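Local coordinates for protein transcriptional regulator (Methanobacterium thermoautotrophicum, PDB 3BPV) that acts as a MarR-family transcriptional repressor, binding DNA through winged-helix domains carried by its two subunits, at the interface of chains A and B. Coordinates in Å, arbitrary orientation; residue numbers count along the deposited sequence, not the author numbering. Chains: chain A/B, Transcriptional regulator.

Contact 1: the interface of chains A and B. Residues chain A 3-4, 7, 127, 130, 134; chain B 7, 10-11, 107, 111, 123.
A:Leu130 meets B:Phe123 tip to tip and sets one methyl over the aromatic face. Its CD1 lies 3.5 Å from the ring centroid, a CH-pi contact displaced toward the rim on the CZ side. B:Phe123 has CG anti to its backbone N (chi1 -171°), which sends the ring out toward chain A. The other A:Leu130 methyl, CD2, packs on B:Leu111, 3.8 Å from CG, the two side chains crossing at about a right angle.

The sulfur SG of A:Cys127 touches two methyls of helix 3-21 of chain B, B:Leu7 CD2 and B:Ile10 CD1, each at 3.3 Å; the same B:Ile10 methyl also rests on A:Leu130 CB.

The rest is aliphatic packing in the helical dimerisation region typical of MarR proteins. A:Leu7 and B:Leu7, equivalent residues, approach obliquely through their CD2 methyls, 4.1 Å apart, while A:Leu7 CD1 turns to B:Ile10 CG2 at 3.8 Å. A:Leu3 divides its branches: CD1 faces the B:Phe123 rim, and CD2 reaches B:Leu111 and the six-membered ring of B:Trp107. No polar pair bonds across this patch, so shape and burial of apolar surface carry it. A:Lys4 takes part through its aliphatic stem; the chain bends at chi2 (-92°), and CG lies 3.7 Å from B:Leu11 CD2.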
loop_
_atom_site.group_PDB
_atom_site.type_symbol
_atom_site.label_atom_id
_atom_site.label_comp_id
_atom_site.label_asym_id
_atom_site.label_seq_id
_atom_site.Cartn_x
_atom_site.Cartn_y
_atom_site.Cartn_z
ATOM N N LEU A 3 -0.767 13.905 -3.100
ATOM C CA LEU A 3 -1.985 13.237 -2.659
ATOM C C LEU A 3 -1.693 11.813 -2.215
ATOM O O LEU A 3 -2.183 11.358 -1.178
ATOM C CB LEU A 3 -3.022 13.200 -3.784
ATOM C CG LEU A 3 -4.306 12.430 -3.431
ATOM C CD1 LEU A 3 -5.078 13.188 -2.355
ATOM C CD2 LEU A 3 -5.159 12.252 -4.671
ATOM N N LYS A 4 -0.892 11.101 -2.996
ATOM C CA LYS A 4 -0.585 9.724 -2.652
ATOM C C LYS A 4 0.059 9.628 -1.274
ATOM O O LYS A 4 -0.171 8.661 -0.550
ATOM C CB LYS A 4 0.306 9.096 -3.730
ATOM C CG LYS A 4 0.629 7.624 -3.515
ATOM C CD LYS A 4 1.915 7.457 -2.744
ATOM C CE LYS A 4 2.224 5.989 -2.529
ATOM N NZ LYS A 4 3.527 5.806 -1.836
ATOM N N LEU A 7 -2.688 9.724 1.324
ATOM C CA LEU A 7 -3.411 8.457 1.323
ATOM C C LEU A 7 -2.573 7.375 1.990
ATOM O O LEU A 7 -3.102 6.503 2.690
ATOM C CB LEU A 7 -3.769 8.039 -0.109
ATOM C CG LEU A 7 -4.697 8.991 -0.877
ATOM C CD1 LEU A 7 -5.039 8.374 -2.231
ATOM C CD2 LEU A 7 -5.960 9.265 -0.075
ATOM N N CYS A 127 -14.353 9.306 -2.893
ATOM C CA CYS A 127 -13.425 8.190 -3.048
ATOM C C CYS A 127 -13.949 7.200 -4.068
ATOM O O CYS A 127 -13.180 6.632 -4.841
ATOM C CB CYS A 127 -13.196 7.456 -1.723
ATOM S SG CYS A 127 -11.561 6.713 -1.625
ATOM N N LEU A 130 -13.262 8.641 -7.430
ATOM C CA LEU A 130 -11.849 8.555 -7.772
ATOM C C LEU A 130 -11.462 7.103 -8.064
ATOM O O LEU A 130 -10.650 6.839 -8.945
ATOM C CB LEU A 130 -10.999 9.121 -6.637
ATOM C CG LEU A 130 -11.205 10.618 -6.391
ATOM C CD1 LEU A 130 -10.543 11.006 -5.081
ATOM C CD2 LEU A 130 -10.619 11.421 -7.557
ATOM N N ALA A 134 -9.769 5.572 -11.279
ATOM C CA ALA A 134 -8.568 4.762 -11.133
ATOM C C ALA A 134 -8.670 3.469 -11.923
ATOM O O ALA A 134 -7.683 3.015 -12.500
ATOM C CB ALA A 134 -8.316 4.457 -9.653
ATOM N N LEU B 7 -9.587 3.229 -1.098
ATOM C CA LEU B 7 -8.283 3.883 -1.107
ATOM C C LEU B 7 -7.259 3.001 -1.809
ATOM O O LEU B 7 -6.372 3.495 -2.515
ATOM C CB LEU B 7 -7.821 4.191 0.323
ATOM C CG LEU B 7 -8.708 5.155 1.125
ATOM C CD1 LEU B 7 -8.050 5.438 2.473
ATOM C CD2 LEU B 7 -8.927 6.446 0.349
ATOM N N ILE B 10 -7.564 3.203 -5.569
ATOM C CA ILE B 10 -6.924 4.436 -6.006
ATOM C C ILE B 10 -5.402 4.265 -6.012
ATOM O O ILE B 10 -4.736 4.604 -6.989
ATOM C CB ILE B 10 -7.321 5.608 -5.075
ATOM C CG1 ILE B 10 -8.827 5.875 -5.205
ATOM C CG2 ILE B 10 -6.501 6.858 -5.409
ATOM C CD1 ILE B 10 -9.392 6.822 -4.169
ATOM N N LEU B 11 -4.851 3.717 -4.930
ATOM C CA LEU B 11 -3.407 3.523 -4.826
ATOM C C LEU B 11 -2.875 2.510 -5.841
ATOM O O LEU B 11 -1.713 2.573 -6.238
ATOM C CB LEU B 11 -3.032 3.104 -3.394
ATOM C CG LEU B 11 -3.193 4.221 -2.356
ATOM C CD1 LEU B 11 -3.111 3.657 -0.941
ATOM C CD2 LEU B 11 -2.124 5.275 -2.578
ATOM N N TRP B 107 -0.372 12.105 -12.409
ATOM C CA TRP B 107 -1.301 11.090 -11.929
ATOM C C TRP B 107 -2.506 11.766 -11.273
ATOM O O TRP B 107 -3.653 11.408 -11.535
ATOM C CB TRP B 107 -0.609 10.165 -10.924
ATOM C CG TRP B 107 -1.542 9.179 -10.305
ATOM C CD1 TRP B 107 -2.109 8.092 -10.906
ATOM C CD2 TRP B 107 -2.069 9.226 -8.973
ATOM N NE1 TRP B 107 -2.960 7.460 -10.027
ATOM C CE2 TRP B 107 -2.954 8.136 -8.835
ATOM C CE3 TRP B 107 -1.882 10.088 -7.884
ATOM C CZ2 TRP B 107 -3.652 7.883 -7.651
ATOM C CZ3 TRP B 107 -2.578 9.837 -6.704
ATOM C CH2 TRP B 107 -3.452 8.743 -6.600
ATOM N N LEU B 111 -6.450 11.571 -12.308
ATOM C CA LEU B 111 -7.411 11.070 -11.337
ATOM C C LEU B 111 -8.564 12.047 -11.093
ATOM O O LEU B 111 -9.717 11.642 -10.959
ATOM C CB LEU B 111 -6.702 10.791 -10.010
ATOM C CG LEU B 111 -7.467 9.890 -9.034
ATOM C CD1 LEU B 111 -7.352 8.449 -9.497
ATOM C CD2 LEU B 111 -6.913 10.033 -7.633
ATOM N N PHE B 123 -11.455 17.565 -1.151
ATOM C CA PHE B 123 -10.957 16.212 -0.962
ATOM C C PHE B 123 -9.593 16.262 -0.301
ATOM O O PHE B 123 -9.336 15.533 0.655
ATOM C CB PHE B 123 -10.853 15.472 -2.302
ATOM C CG PHE B 123 -10.555 14.001 -2.154
ATOM C CD1 PHE B 123 -11.539 13.123 -1.700
ATOM C CD2 PHE B 123 -9.285 13.500 -2.409
ATOM C CE1 PHE B 123 -11.258 11.768 -1.499
ATOM C CE2 PHE B 123 -8.997 12.148 -2.211
ATOM C CZ PHE B 123 -9.991 11.279 -1.751
#

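Contact 2: the interface of chains A and B. Residues chain A 6, 9-10, 13, 111; chain B 131, 134-135.
The B:Ala134 methyl rests against CB and OG of A:Ser13, where helix 3-21 of one MarR-family subunit packs against helix 117-136 of the other, within the helical dimer region of this winged-helix protein. The serine CB lies 3.6 Å from the B:Ala134 CB, and its hydroxyl OG is equally near that methyl, so a polar side chain here supplies van der Waals contact. The alanine CB also comes 3.9 Å from A:Ile10 CA, which brings it against the backbone of the opposing helix.

One turn earlier on the B helix, B:Ala131 sits by A:Ile9. The isoleucine gamma-methyl CG2 is 3.6 Å from the B:Ala131 carbonyl O, and it packs on the alanine CB as well. The same CG2 reaches the B:Val135 methyl CG2 at 3.9 Å, bridging two residues of chain B. With CG1 anti to the carbonyl carbon (chi1 -70°), CG2 is the branch left beside that carbon, and it is the one that touches chain B. A:Ile10 brings its CG1 methylene to B:Ala131 CA at 3.9 Å. The short alanine side chains are consistent with the close approach of the two helices, and no hydrogen bond or salt bridge crosses the patch.

Around this shell, A:Leu6 and A:Leu111 add light contacts at the margins, to B:Ala131 and B:Ala134 respectively. The A:Ser13 hydroxyl is fixed within its own helix: chi1 of 75° places OG between the backbone N and the carbonyl carbon, from where it donates to A:Ile10 O. That bond is 2.6 Å from OG to O and lies in the carbonyl plane, with a C=O...OG angle of 146°.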
loop_
_atom_site.group_PDB
_atom_site.type_symbol
_atom_site.label_atom_id
_atom_site.label_comp_id
_atom_site.label_asym_id
_atom_site.label_seq_id
_atom_site.Cartn_x
_atom_site.Cartn_y
_atom_site.Cartn_z
ATOM N N LEU A 6 -0.553 11.527 1.329
ATOM C CA LEU A 6 -1.598 11.647 2.338
ATOM C C LEU A 6 -2.348 10.328 2.463
ATOM O O LEU A 6 -2.617 9.864 3.577
ATOM C CB LEU A 6 -2.584 12.759 1.975
ATOM C CG LEU A 6 -2.025 14.176 2.029
ATOM C CD1 LEU A 6 -3.104 15.129 1.544
ATOM C CD2 LEU A 6 -1.576 14.524 3.451
ATOM N N ILE A 9 -0.349 7.838 4.391
ATOM C CA ILE A 9 -0.304 8.047 5.833
ATOM C C ILE A 9 -1.558 7.400 6.414
ATOM O O ILE A 9 -1.499 6.705 7.426
ATOM C CB ILE A 9 -0.279 9.549 6.182
ATOM C CG1 ILE A 9 1.070 10.144 5.769
ATOM C CG2 ILE A 9 -0.543 9.752 7.665
ATOM C CD1 ILE A 9 1.116 11.656 5.827
ATOM N N ILE A 10 -2.692 7.621 5.759
ATOM C CA ILE A 10 -3.950 7.040 6.206
ATOM C C ILE A 10 -3.862 5.511 6.183
ATOM O O ILE A 10 -4.219 4.846 7.154
ATOM C CB ILE A 10 -5.115 7.517 5.304
ATOM C CG1 ILE A 10 -5.299 9.032 5.466
ATOM C CG2 ILE A 10 -6.402 6.758 5.647
ATOM C CD1 ILE A 10 -6.232 9.665 4.457
ATOM N N SER A 13 -1.945 3.786 9.001
ATOM C CA SER A 13 -2.645 3.645 10.269
ATOM C C SER A 13 -3.486 2.381 10.194
ATOM O O SER A 13 -3.633 1.662 11.183
ATOM C CB SER A 13 -3.534 4.862 10.545
ATOM O OG SER A 13 -4.704 4.868 9.749
ATOM N N LEU A 111 -10.990 6.833 12.630
ATOM C CA LEU A 111 -10.455 7.784 11.666
ATOM C C LEU A 111 -11.372 8.991 11.461
ATOM O O LEU A 111 -10.908 10.124 11.340
ATOM C CB LEU A 111 -10.238 7.085 10.323
ATOM C CG LEU A 111 -9.314 7.818 9.344
ATOM C CD1 LEU A 111 -7.873 7.618 9.778
ATOM C CD2 LEU A 111 -9.511 7.299 7.936
ATOM N N ALA B 131 -5.371 12.220 7.650
ATOM C CA ALA B 131 -3.974 11.843 7.844
ATOM C C ALA B 131 -3.529 12.278 9.236
ATOM O O ALA B 131 -2.776 11.571 9.903
ATOM C CB ALA B 131 -3.094 12.498 6.783
ATOM N N ALA B 134 -4.840 9.844 11.548
ATOM C CA ALA B 134 -4.098 8.605 11.367
ATOM C C ALA B 134 -2.788 8.623 12.134
ATOM O O ALA B 134 -2.378 7.602 12.686
ATOM C CB ALA B 134 -3.833 8.363 9.877
ATOM N N VAL B 135 -2.129 9.778 12.163
ATOM C CA VAL B 135 -0.873 9.899 12.891
ATOM C C VAL B 135 -1.141 9.768 14.391
ATOM O O VAL B 135 -0.380 9.116 15.112
ATOM C CB VAL B 135 -0.186 11.255 12.598
ATOM C CG1 VAL B 135 0.978 11.464 13.551
ATOM C CG2 VAL B 135 0.317 11.282 11.158
#

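The C-alpha centres of contact 1 and contact 2 lie about 14 Å apart along one two-fold symmetric interface, and each patch recurs with the chains exchanged. Helices 3-21, 97-111 and 117-136 contribute to both, 97-111 only marginally in contact 2. A:Ile10, B:Ile10, A:Leu111, B:Leu111, A:Ala134 and B:Ala134 show the same positions serving in both patches from opposite chains. Contact 1 supplies the bulky aromatic and leucine-rich part, contact 2 a part in which chain B presents mainly alanines to helix 3-21 of chain A. Together they tie the terminal helices of the subunits into one dimer core, which probably governs the relative placement of the two winged-helix DNA-binding domains.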